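Local coordinates for cellulose binding protein (PDB 4JCW) that forms the expansin-like C-terminal module of a bacterial protein that is probably an endo-1,4-beta-glucanase and, in this crystal, binds beta-1,4-linked glucose units, at residues 37-42 against 66-71; 59-64 against 85-90; 112-117 against 184-189. All coordinates share one frame; numbering follows the deposited sequence.

Interaction 1: residues 37-42 against 66-71; sequences VSSPEY and ADQCHG. With BGC (beta-D-glucopyranose), chain C.
Val37 and Gln68 face each other as a parallel beta bridge, their CA atoms 5.0 Å apart, in the double-psi beta-barrel domain of this expansin-like module. Here the end of strand 34-37 runs beside the later part of strand 59-68. The backbone bonds follow the parallel pattern, because Val37 reaches the residues before and after its partner: Val37 N donates to Asp67 O at 3.1 Å, and Cys69 N donates to Val37 O at 2.6 Å with an N-H...O angle of 169°. One residue on, a CA-H...O contact from Ser38 to the carbonyl of Cys69 extends the pairing as helix 39-42 starts.

Polar side-chain contacts gather at that helix start. Ser38 is the N-cap, its OG taking a weak bond from Glu41 N, while Ser39 OG donates to Gln68 OE1 at 2.9 Å, which fixes the rotation of the amide. A water accepts from Ser39 N and donates to His70 O, a second link between helix start and loop.

Stacking accounts for the rest. Tyr42 has CG anti to the backbone N (chi1 -172°), which carries its ring over to the strand. Gln68 CB lies 3.7 Å from the ring centroid, almost on the normal, and the extended chain then crosses the ring, bringing NE2 within 3.5 Å of Tyr42 CE2. Amide and ring planes differ by only 13°. The phenol hydroxyl is held outside the contact by the carbonyl of Asp152, and the disulfide Cys69-Cys72 ties the loop that follows.

Strand 59-68 and this loop also border bound sugar. His70 ND1 lies 3.0 Å from O6 of a glucopyranose, and the same sugar donates from O2 to Asp67 OD2 at 2.7 Å.

Interaction 2: residues 59-64 against 85-90; sequences GTVRVQ and RALGDF
Gly59 opens the contact with its carbonyl: its O is 3.3 Å from Leu87 CD2, a carbonyl oxygen resting on a methyl. The backbone angles of Gly59 (phi 152°, psi -145°) would jam a CB against the preceding carbonyl, so the chain path here calls for glycine. Thr60 adds its backbone, CA lying 4.1 Å from the same Leu87 CD2; its CB points away from the helix, and OG1 is hydrogen-bonded to Thr55 OG1.

Val61 carries the apolar part, since its CB points toward the helix. CG1 touches both Ala86 CB and Leu87 CD2, each at 3.8 Å, while CG2 packs on Leu87 CD2 at 3.7 Å and on Leu87 CG. Leu87 holds CG anti to its carbonyl carbon (chi1 -62°), which sends the branch across to the strand and sets CD2 among Gly59, Thr60 and Val61.

No hydrogen bond joins 59-64 to 85-90. Just before the strand, however, Lys58 is backbone hydrogen-bonded to Leu87, and its NZ binds the carbonyls of Arg85 and Gly88 at the end of helix 81-87. Farther along strand 59-68 Val63 touches Ala83, and Leu87 also reaches Val54 of the adjoining strand 51-56.

Interaction 3: residues 112-117 against 184-189; sequences IRVKEG and LRMAPG. With BGC (beta-D-glucopyranose), chain B; BGC (beta-D-glucopyranose), chain D.
Gly189 N donates to Val114 O at 2.7 Å, with an N-H...O angle of 174°, and this nearly straight bond is the direct backbone link where the loop 184-189 passes the end of strand 111-114. A water adds an indirect one, accepting from Val114 N and donating to Ala187 O. The loop bends through an inverse gamma turn centred on Met186, closed by a weak bond from Ala187 N to Arg185 O.

The side chain of Val114 points into this bend. With CG1 anti to the backbone N (chi1 174°), that methyl comes 4.0 Å from Met186 SD, the two side chains crossing at about a right angle, while CG2 rests 3.6 Å from Arg185 O. Pro188 packs on the chain just past strand 111-114, its CB 3.4 Å from Lys115 O and near Glu116 CA. At the other end of the contact, Ile112 CG1 and Leu184 CD2 touch at 4.0 Å, again crossing roughly at right angles.

These residues belong to the C-terminal expansin domain, an immunoglobulin-like beta-sandwich, in which the loop leads from strand 178-184 to strand 191-193, the neighbour of 111-114. Gly189 has a positive phi (87°) that would press a CB on the preceding carbonyl. Arg113 runs its CD past Gly189 O and is held at its far end by Gln126 and Ile18.

Lys115 sets off away from the loop at CB, and its chain runs extended to CE before the last torsion turns NZ to the sugars. These are two 1,4-linked glucose units, and Lys115 NZ spans their junction: it donates to O6 of one at 2.6 Å, more distantly to O5 of that unit, and to O3 of the other, also at 2.6 Å. Lys115 of the second subunit is hydrogen-bonded to glucopyranose as well.

In the fold
From the N terminus, the double-psi barrel domain comes first. Interaction 1 joins 37-42 to 66-71, closing a loop that contains strand 51-56 and most of strand 59-68. Interaction 2 starts within that loop at 59-64 and ends beyond it at 85-90, so the two cross. Both use strand 59-68: one ties its later part to strand 34-37 and helix 39-42, the other its start to helix 81-87, with centres 18 Å apart. Interaction 3 follows in series, joining 112-117 to 184-189 and closing a loop that takes in strands 124-128 through 178-184. Its centre is about 26 Å from that of interaction 1, yet bound glucopyranose units meet residues of both.

Interaction 1: residues 37-42 against 66-71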
loop_
_atom_site.group_PDB
_atom_site.type_symbol
_atom_site.label_atom_id
_atom_site.label_comp_id
_atom_site.label_asym_id
_atom_site.label_seq_id
_atom_site.Cartn_x
_atom_site.Cartn_y
_atom_site.Cartn_z
ATOM N N VAL A 37 -8.227 15.870 1.898
ATOM C CA VAL A 37 -9.615 16.179 2.186
ATOM C C VAL A 37 -10.208 15.277 3.257
ATOM O O VAL A 37 -9.659 14.204 3.554
ATOM C CB VAL A 37 -10.510 16.124 0.909
ATOM C CG1 VAL A 37 -10.079 17.178 -0.113
ATOM C CG2 VAL A 37 -10.457 14.736 0.304
ATOM N N SER A 38 -11.329 15.734 3.822
ATOM C CA SER A 38 -12.085 14.997 4.829
ATOM C C SER A 38 -12.420 13.596 4.338
ATOM O O SER A 38 -12.444 13.338 3.137
ATOM C CB SER A 38 -13.382 15.741 5.184
ATOM O OG SER A 38 -14.286 15.826 4.083
ATOM N N SER A 39 -12.667 12.683 5.266
ATOM C CA SER A 39 -13.048 11.319 4.884
ATOM C C SER A 39 -14.310 11.241 3.989
ATOM O O SER A 39 -14.316 10.517 2.986
ATOM C CB SER A 39 -13.171 10.426 6.127
ATOM O OG SER A 39 -11.929 10.362 6.816
ATOM N N PRO A 40 -15.373 11.995 4.326
ATOM C CA PRO A 40 -16.527 11.936 3.417
ATOM C C PRO A 40 -16.221 12.455 2.013
ATOM O O PRO A 40 -16.699 11.875 1.031
ATOM C CB PRO A 40 -17.563 12.828 4.112
ATOM C CG PRO A 40 -17.184 12.778 5.558
ATOM C CD PRO A 40 -15.693 12.744 5.556
ATOM N N GLU A 41 -15.434 13.523 1.914
ATOM C CA GLU A 41 -15.086 14.091 0.621
ATOM C C GLU A 41 -14.073 13.236 -0.122
ATOM O O GLU A 41 -14.033 13.245 -1.346
ATOM C CB GLU A 41 -14.583 15.530 0.778
ATOM C CG GLU A 41 -15.674 16.468 1.300
ATOM C CD GLU A 41 -15.156 17.872 1.570
ATOM O OE1 GLU A 41 -15.115 18.693 0.621
ATOM O OE2 GLU A 41 -14.795 18.153 2.733
ATOM N N TYR A 42 -13.255 12.495 0.621
ATOM C CA TYR A 42 -12.317 11.565 0.001
ATOM C C TYR A 42 -13.088 10.464 -0.702
ATOM O O TYR A 42 -12.661 9.960 -1.742
ATOM C CB TYR A 42 -11.433 10.969 1.084
ATOM C CG TYR A 42 -10.280 10.113 0.615
ATOM C CD1 TYR A 42 -9.197 10.673 -0.055
ATOM C CD2 TYR A 42 -10.247 8.755 0.903
ATOM C CE1 TYR A 42 -8.105 9.884 -0.435
ATOM C CE2 TYR A 42 -9.175 7.961 0.528
ATOM C CZ TYR A 42 -8.113 8.529 -0.143
ATOM O OH TYR A 42 -7.048 7.743 -0.516
ATOM N N ALA A 66 -4.954 14.712 -3.268
ATOM C CA ALA A 66 -3.826 13.798 -3.167
ATOM C C ALA A 66 -3.950 12.833 -2.002
ATOM O O ALA A 66 -3.292 11.795 -1.980
ATOM C CB ALA A 66 -2.544 14.589 -3.016
ATOM N N ASP A 67 -4.798 13.170 -1.037
ATOM C CA ASP A 67 -4.644 12.594 0.291
ATOM C C ASP A 67 -5.948 12.691 1.083
ATOM O O ASP A 67 -6.896 13.367 0.673
ATOM C CB ASP A 67 -3.524 13.370 1.004
ATOM C CG ASP A 67 -2.819 12.569 2.090
ATOM O OD1 ASP A 67 -3.186 11.402 2.366
ATOM O OD2 ASP A 67 -1.865 13.131 2.684
ATOM N N GLN A 68 -5.988 11.984 2.206
ATOM C CA GLN A 68 -7.139 11.983 3.089
ATOM C C GLN A 68 -6.738 12.599 4.425
ATOM O O GLN A 68 -5.724 12.218 5.005
ATOM C CB GLN A 68 -7.614 10.547 3.327
ATOM C CG GLN A 68 -8.849 10.467 4.216
ATOM C CD GLN A 68 -9.363 9.050 4.389
ATOM O OE1 GLN A 68 -10.461 8.842 4.895
ATOM N NE2 GLN A 68 -8.568 8.071 3.979
ATOM N N CYS A 69 -7.540 13.543 4.910
ATOM C CA CYS A 69 -7.363 14.095 6.251
ATOM C C CYS A 69 -8.472 13.566 7.157
ATOM O O CYS A 69 -9.574 14.095 7.154
ATOM C CB CYS A 69 -7.402 15.628 6.189
ATOM S SG CYS A 69 -7.307 16.469 7.795
ATOM N N HIS A 70 -8.187 12.502 7.902
ATOM C CA HIS A 70 -9.177 11.882 8.789
ATOM C C HIS A 70 -9.759 12.853 9.828
ATOM O O HIS A 70 -10.937 12.765 10.180
ATOM C CB HIS A 70 -8.580 10.659 9.504
ATOM C CG HIS A 70 -8.380 9.474 8.611
ATOM N ND1 HIS A 70 -7.269 9.323 7.809
ATOM C CD2 HIS A 70 -9.158 8.389 8.384
ATOM C CE1 HIS A 70 -7.366 8.191 7.134
ATOM N NE2 HIS A 70 -8.504 7.606 7.464
ATOM N N GLY A 71 -8.922 13.764 10.322
ATOM C CA GLY A 71 -9.332 14.726 11.332
ATOM C C GLY A 71 -9.979 15.998 10.788
ATOM O O GLY A 71 -10.429 16.839 11.564
HETATM C C2 BGC C . -0.698 10.239 4.468
HETATM C C3 BGC C . -1.361 9.101 3.727
HETATM C C4 BGC C . -1.941 8.142 4.781
HETATM C C5 BGC C . -2.930 8.922 5.585
HETATM C C6 BGC C . -3.431 8.047 6.736
HETATM C C1 BGC C . -1.739 10.948 5.331
HETATM O O1 BGC C . -1.181 12.078 6.013
HETATM O O2 BGC C . -0.154 11.188 3.537
HETATM O O3 BGC C . -0.317 8.471 2.977
HETATM O O4 BGC C . -2.642 6.960 4.282
HETATM O O5 BGC C . -2.292 10.007 6.267
HETATM O O6 BGC C . -4.358 8.761 7.547
HETATM O O HOH W 1 -12.929 13.310 8.029
#

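Interaction 2: residues 59-64 against 85-90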
loop_
_atom_site.group_PDB
_atom_site.type_symbol
_atom_site.label_atom_id
_atom_site.label_comp_id
_atom_site.label_asym_id
_atom_site.label_seq_id
_atom_site.Cartn_x
_atom_site.Cartn_y
_atom_site.Cartn_z
ATOM N N GLY A 59 -6.360 35.146 -3.029
ATOM C CA GLY A 59 -6.804 34.863 -4.385
ATOM C C GLY A 59 -7.286 33.439 -4.549
ATOM O O GLY A 59 -7.867 32.881 -3.627
ATOM N N THR A 60 -7.034 32.861 -5.724
ATOM C CA THR A 60 -7.523 31.534 -6.086
ATOM C C THR A 60 -6.397 30.675 -6.656
ATOM O O THR A 60 -5.620 31.128 -7.498
ATOM C CB THR A 60 -8.660 31.633 -7.139
ATOM O OG1 THR A 60 -9.808 32.271 -6.561
ATOM C CG2 THR A 60 -9.063 30.255 -7.632
ATOM N N VAL A 61 -6.295 29.442 -6.178
ATOM C CA VAL A 61 -5.334 28.487 -6.718
ATOM C C VAL A 61 -6.018 27.146 -6.954
ATOM O O VAL A 61 -7.078 26.874 -6.394
ATOM C CB VAL A 61 -4.167 28.243 -5.751
ATOM C CG1 VAL A 61 -3.407 29.544 -5.473
ATOM C CG2 VAL A 61 -4.677 27.617 -4.459
ATOM N N ARG A 62 -5.402 26.309 -7.783
ATOM C CA ARG A 62 -5.911 24.963 -8.034
ATOM C C ARG A 62 -5.036 23.932 -7.318
ATOM O O ARG A 62 -3.816 24.023 -7.347
ATOM C CB ARG A 62 -5.956 24.675 -9.537
ATOM C CG ARG A 62 -6.387 23.256 -9.897
ATOM C CD ARG A 62 -6.708 23.148 -11.382
ATOM N NE ARG A 62 -7.791 24.057 -11.753
ATOM C CZ ARG A 62 -8.332 24.136 -12.966
ATOM N NH1 ARG A 62 -7.897 23.362 -13.956
ATOM N NH2 ARG A 62 -9.312 25.003 -13.191
ATOM N N VAL A 63 -5.660 22.968 -6.651
ATOM C CA VAL A 63 -4.901 21.923 -5.981
ATOM C C VAL A 63 -5.401 20.549 -6.403
ATOM O O VAL A 63 -6.590 20.364 -6.657
ATOM C CB VAL A 63 -4.946 22.072 -4.436
ATOM C CG1 VAL A 63 -4.233 23.340 -4.010
ATOM C CG2 VAL A 63 -6.378 22.091 -3.937
ATOM N N GLN A 64 -4.487 19.594 -6.499
ATOM C CA GLN A 64 -4.864 18.221 -6.784
ATOM C C GLN A 64 -5.233 17.503 -5.497
ATOM O O GLN A 64 -4.527 17.620 -4.493
ATOM C CB GLN A 64 -3.720 17.476 -7.462
ATOM C CG GLN A 64 -4.162 16.141 -8.062
ATOM C CD GLN A 64 -3.104 15.494 -8.944
ATOM O OE1 GLN A 64 -1.974 15.966 -9.032
ATOM N NE2 GLN A 64 -3.465 14.389 -9.580
ATOM N N ARG A 85 0.330 29.161 1.452
ATOM C CA ARG A 85 1.025 30.447 1.393
ATOM C C ARG A 85 0.507 31.302 0.242
ATOM O O ARG A 85 0.526 32.527 0.315
ATOM C CB ARG A 85 2.539 30.269 1.260
ATOM C CG ARG A 85 3.217 29.650 2.461
ATOM C CD ARG A 85 4.729 29.698 2.313
ATOM N NE ARG A 85 5.403 29.086 3.451
ATOM C CZ ARG A 85 5.766 29.743 4.548
ATOM N NH1 ARG A 85 5.523 31.043 4.659
ATOM N NH2 ARG A 85 6.375 29.100 5.537
ATOM N N ALA A 86 0.046 30.652 -0.821
ATOM C CA ALA A 86 -0.457 31.380 -1.982
ATOM C C ALA A 86 -1.806 32.019 -1.673
ATOM O O ALA A 86 -2.180 33.015 -2.279
ATOM C CB ALA A 86 -0.570 30.452 -3.194
ATOM N N LEU A 87 -2.535 31.442 -0.722
ATOM C CA LEU A 87 -3.869 31.935 -0.376
ATOM C C LEU A 87 -3.888 32.820 0.867
ATOM O O LEU A 87 -4.762 33.680 1.009
ATOM C CB LEU A 87 -4.832 30.768 -0.162
ATOM C CG LEU A 87 -5.087 29.871 -1.370
ATOM C CD1 LEU A 87 -6.027 28.740 -0.988
ATOM C CD2 LEU A 87 -5.637 30.670 -2.545
ATOM N N GLY A 88 -2.948 32.612 1.784
ATOM C CA GLY A 88 -2.989 33.378 3.015
ATOM C C GLY A 88 -1.698 33.487 3.801
ATOM O O GLY A 88 -0.618 33.201 3.294
ATOM N N ASP A 89 -1.824 33.920 5.050
ATOM C CA ASP A 89 -0.673 34.079 5.924
ATOM C C ASP A 89 -0.371 32.735 6.584
ATOM O O ASP A 89 -1.187 32.209 7.347
ATOM C CB ASP A 89 -0.945 35.150 6.981
ATOM C CG ASP A 89 0.231 35.359 7.926
ATOM O OD1 ASP A 89 -0.008 35.724 9.098
ATOM O OD2 ASP A 89 1.391 35.163 7.502
ATOM N N PHE A 90 0.798 32.189 6.265
ATOM C CA PHE A 90 1.226 30.877 6.753
ATOM C C PHE A 90 1.063 30.730 8.268
ATOM O O PHE A 90 0.549 29.713 8.757
ATOM C CB PHE A 90 2.687 30.633 6.349
ATOM C CG PHE A 90 3.198 29.251 6.672
ATOM C CD1 PHE A 90 2.849 28.163 5.881
ATOM C CD2 PHE A 90 4.052 29.044 7.749
ATOM C CE1 PHE A 90 3.331 26.891 6.167
ATOM C CE2 PHE A 90 4.535 27.775 8.043
ATOM C CZ PHE A 90 4.174 26.699 7.253
#

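Interaction 3: residues 112-117 against 184-189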
loop_
_atom_site.group_PDB
_atom_site.type_symbol
_atom_site.label_atom_id
_atom_site.label_comp_id
_atom_site.label_asym_id
_atom_site.label_seq_id
_atom_site.Cartn_x
_atom_site.Cartn_y
_atom_site.Cartn_z
ATOM N N ILE A 112 -1.844 4.781 -17.363
ATOM C CA ILE A 112 -2.138 3.671 -16.464
ATOM C C ILE A 112 -0.862 3.179 -15.795
ATOM O O ILE A 112 0.174 3.029 -16.446
ATOM C CB ILE A 112 -2.806 2.502 -17.220
ATOM C CG1 ILE A 112 -4.142 2.938 -17.822
ATOM C CG2 ILE A 112 -3.021 1.316 -16.299
ATOM C CD1 ILE A 112 -5.229 3.183 -16.810
ATOM N N ARG A 113 -0.921 2.964 -14.485
ATOM C CA ARG A 113 0.202 2.367 -13.779
ATOM C C ARG A 113 -0.223 1.077 -13.088
ATOM O O ARG A 113 -1.183 1.068 -12.334
ATOM C CB ARG A 113 0.791 3.332 -12.754
ATOM C CG ARG A 113 1.952 2.725 -11.996
ATOM C CD ARG A 113 2.678 3.764 -11.199
ATOM N NE ARG A 113 1.861 4.310 -10.125
ATOM C CZ ARG A 113 2.387 4.808 -9.011
ATOM N NH1 ARG A 113 3.702 4.803 -8.879
ATOM N NH2 ARG A 113 1.615 5.300 -8.047
ATOM N N VAL A 114 0.499 -0.003 -13.357
ATOM C CA VAL A 114 0.254 -1.275 -12.687
ATOM C C VAL A 114 0.993 -1.257 -11.349
ATOM O O VAL A 114 2.144 -0.822 -11.287
ATOM C CB VAL A 114 0.730 -2.439 -13.570
ATOM C CG1 VAL A 114 0.610 -3.756 -12.836
ATOM C CG2 VAL A 114 -0.079 -2.470 -14.875
ATOM N N LYS A 115 0.325 -1.704 -10.283
ATOM C CA LYS A 115 0.902 -1.680 -8.934
ATOM C C LYS A 115 2.123 -2.583 -8.806
ATOM O O LYS A 115 2.167 -3.669 -9.402
ATOM C CB LYS A 115 -0.130 -2.107 -7.886
ATOM C CG LYS A 115 0.262 -1.688 -6.464
ATOM C CD LYS A 115 -0.812 -2.018 -5.453
ATOM C CE LYS A 115 -0.443 -1.486 -4.062
ATOM N NZ LYS A 115 0.796 -2.122 -3.515
ATOM N N GLU A 116 3.112 -2.128 -8.039
ATOM C CA GLU A 116 4.228 -2.986 -7.652
ATOM C C GLU A 116 3.657 -4.276 -7.076
ATOM O O GLU A 116 2.642 -4.250 -6.371
ATOM C CB GLU A 116 5.128 -2.298 -6.614
ATOM C CG GLU A 116 5.852 -1.076 -7.140
ATOM C CD GLU A 116 4.974 0.163 -7.191
ATOM O OE1 GLU A 116 3.835 0.119 -6.665
ATOM O OE2 GLU A 116 5.425 1.183 -7.763
ATOM N N GLY A 117 4.290 -5.399 -7.406
ATOM C CA GLY A 117 3.854 -6.691 -6.911
ATOM C C GLY A 117 2.721 -7.351 -7.682
ATOM O O GLY A 117 2.322 -8.463 -7.347
ATOM N N LEU A 184 -2.305 -3.075 -22.797
ATOM C CA LEU A 184 -1.632 -2.710 -21.554
ATOM C C LEU A 184 -0.809 -3.880 -21.029
ATOM O O LEU A 184 -1.295 -5.007 -20.953
ATOM C CB LEU A 184 -2.632 -2.251 -20.491
ATOM C CG LEU A 184 -3.001 -0.763 -20.465
ATOM C CD1 LEU A 184 -2.975 -0.138 -21.841
ATOM C CD2 LEU A 184 -4.350 -0.550 -19.793
ATOM N N ARG A 185 0.438 -3.601 -20.662
ATOM C CA ARG A 185 1.362 -4.646 -20.240
ATOM C C ARG A 185 1.358 -4.889 -18.726
ATOM O O ARG A 185 1.170 -3.970 -17.928
ATOM C CB ARG A 185 2.783 -4.311 -20.699
ATOM C CG ARG A 185 3.018 -4.488 -22.188
ATOM C CD ARG A 185 4.387 -3.953 -22.591
ATOM N NE ARG A 185 4.483 -2.511 -22.384
ATOM C CZ ARG A 185 5.254 -1.919 -21.476
ATOM N NH1 ARG A 185 6.019 -2.640 -20.669
ATOM N NH2 ARG A 185 5.263 -0.596 -21.381
ATOM N N MET A 186 1.573 -6.138 -18.333
ATOM C CA MET A 186 1.768 -6.440 -16.925
ATOM C C MET A 186 3.165 -5.963 -16.567
ATOM O O MET A 186 4.109 -6.750 -16.516
ATOM C CB MET A 186 1.616 -7.939 -16.657
ATOM C CG MET A 186 1.731 -8.327 -15.191
ATOM S SD MET A 186 0.555 -7.503 -14.101
ATOM C CE MET A 186 -1.002 -7.901 -14.883
ATOM N N ALA A 187 3.289 -4.656 -16.347
ATOM C CA ALA A 187 4.582 -4.028 -16.104
ATOM C C ALA A 187 4.504 -3.204 -14.823
ATOM O O ALA A 187 4.263 -1.995 -14.870
ATOM C CB ALA A 187 4.962 -3.149 -17.285
ATOM N N PRO A 188 4.677 -3.865 -13.665
ATOM C CA PRO A 188 4.465 -3.193 -12.377
ATOM C C PRO A 188 5.365 -1.980 -12.226
ATOM O O PRO A 188 6.542 -2.042 -12.601
ATOM C CB PRO A 188 4.865 -4.264 -11.360
ATOM C CG PRO A 188 4.617 -5.547 -12.060
ATOM C CD PRO A 188 5.004 -5.289 -13.491
ATOM N N GLY A 189 4.808 -0.892 -11.707
ATOM C CA GLY A 189 5.572 0.308 -11.429
ATOM C C GLY A 189 5.707 1.283 -12.582
ATOM O O GLY A 189 5.994 2.462 -12.371
HETATM C C2 BGC B . -2.867 -4.335 -0.974
HETATM C C3 BGC B . -2.457 -5.785 -0.932
HETATM C C4 BGC B . -1.177 -5.961 -1.755
HETATM C C5 BGC B . -0.086 -5.095 -1.160
HETATM C C6 BGC B . 1.149 -5.183 -2.077
HETATM C C1 BGC B . -1.740 -3.548 -0.402
HETATM O O2 BGC B . -4.022 -4.123 -0.139
HETATM O O3 BGC B . -3.574 -6.465 -1.495
HETATM O O4 BGC B . -0.642 -7.313 -1.814
HETATM O O5 BGC B . -0.529 -3.728 -1.173
HETATM O O6 BGC B . 0.871 -4.752 -3.423
HETATM C C2 BGC D . 0.148 0.684 0.284
HETATM C C3 BGC D . -0.460 -0.405 -0.586
HETATM C C4 BGC D . -1.484 -1.150 0.234
HETATM C C5 BGC D . -2.545 -0.253 0.742
HETATM C C6 BGC D . -3.377 -1.152 1.669
HETATM C C1 BGC D . -1.023 1.596 0.710
HETATM O O2 BGC D . 1.160 1.461 -0.422
HETATM O O3 BGC D . 0.592 -1.284 -1.012
HETATM O O4 BGC D . -2.156 -2.204 -0.441
HETATM O O5 BGC D . -1.956 0.802 1.502
HETATM O O6 BGC D . -4.438 -0.446 2.279
HETATM O O HOH W 2 2.341 -0.254 -15.476
#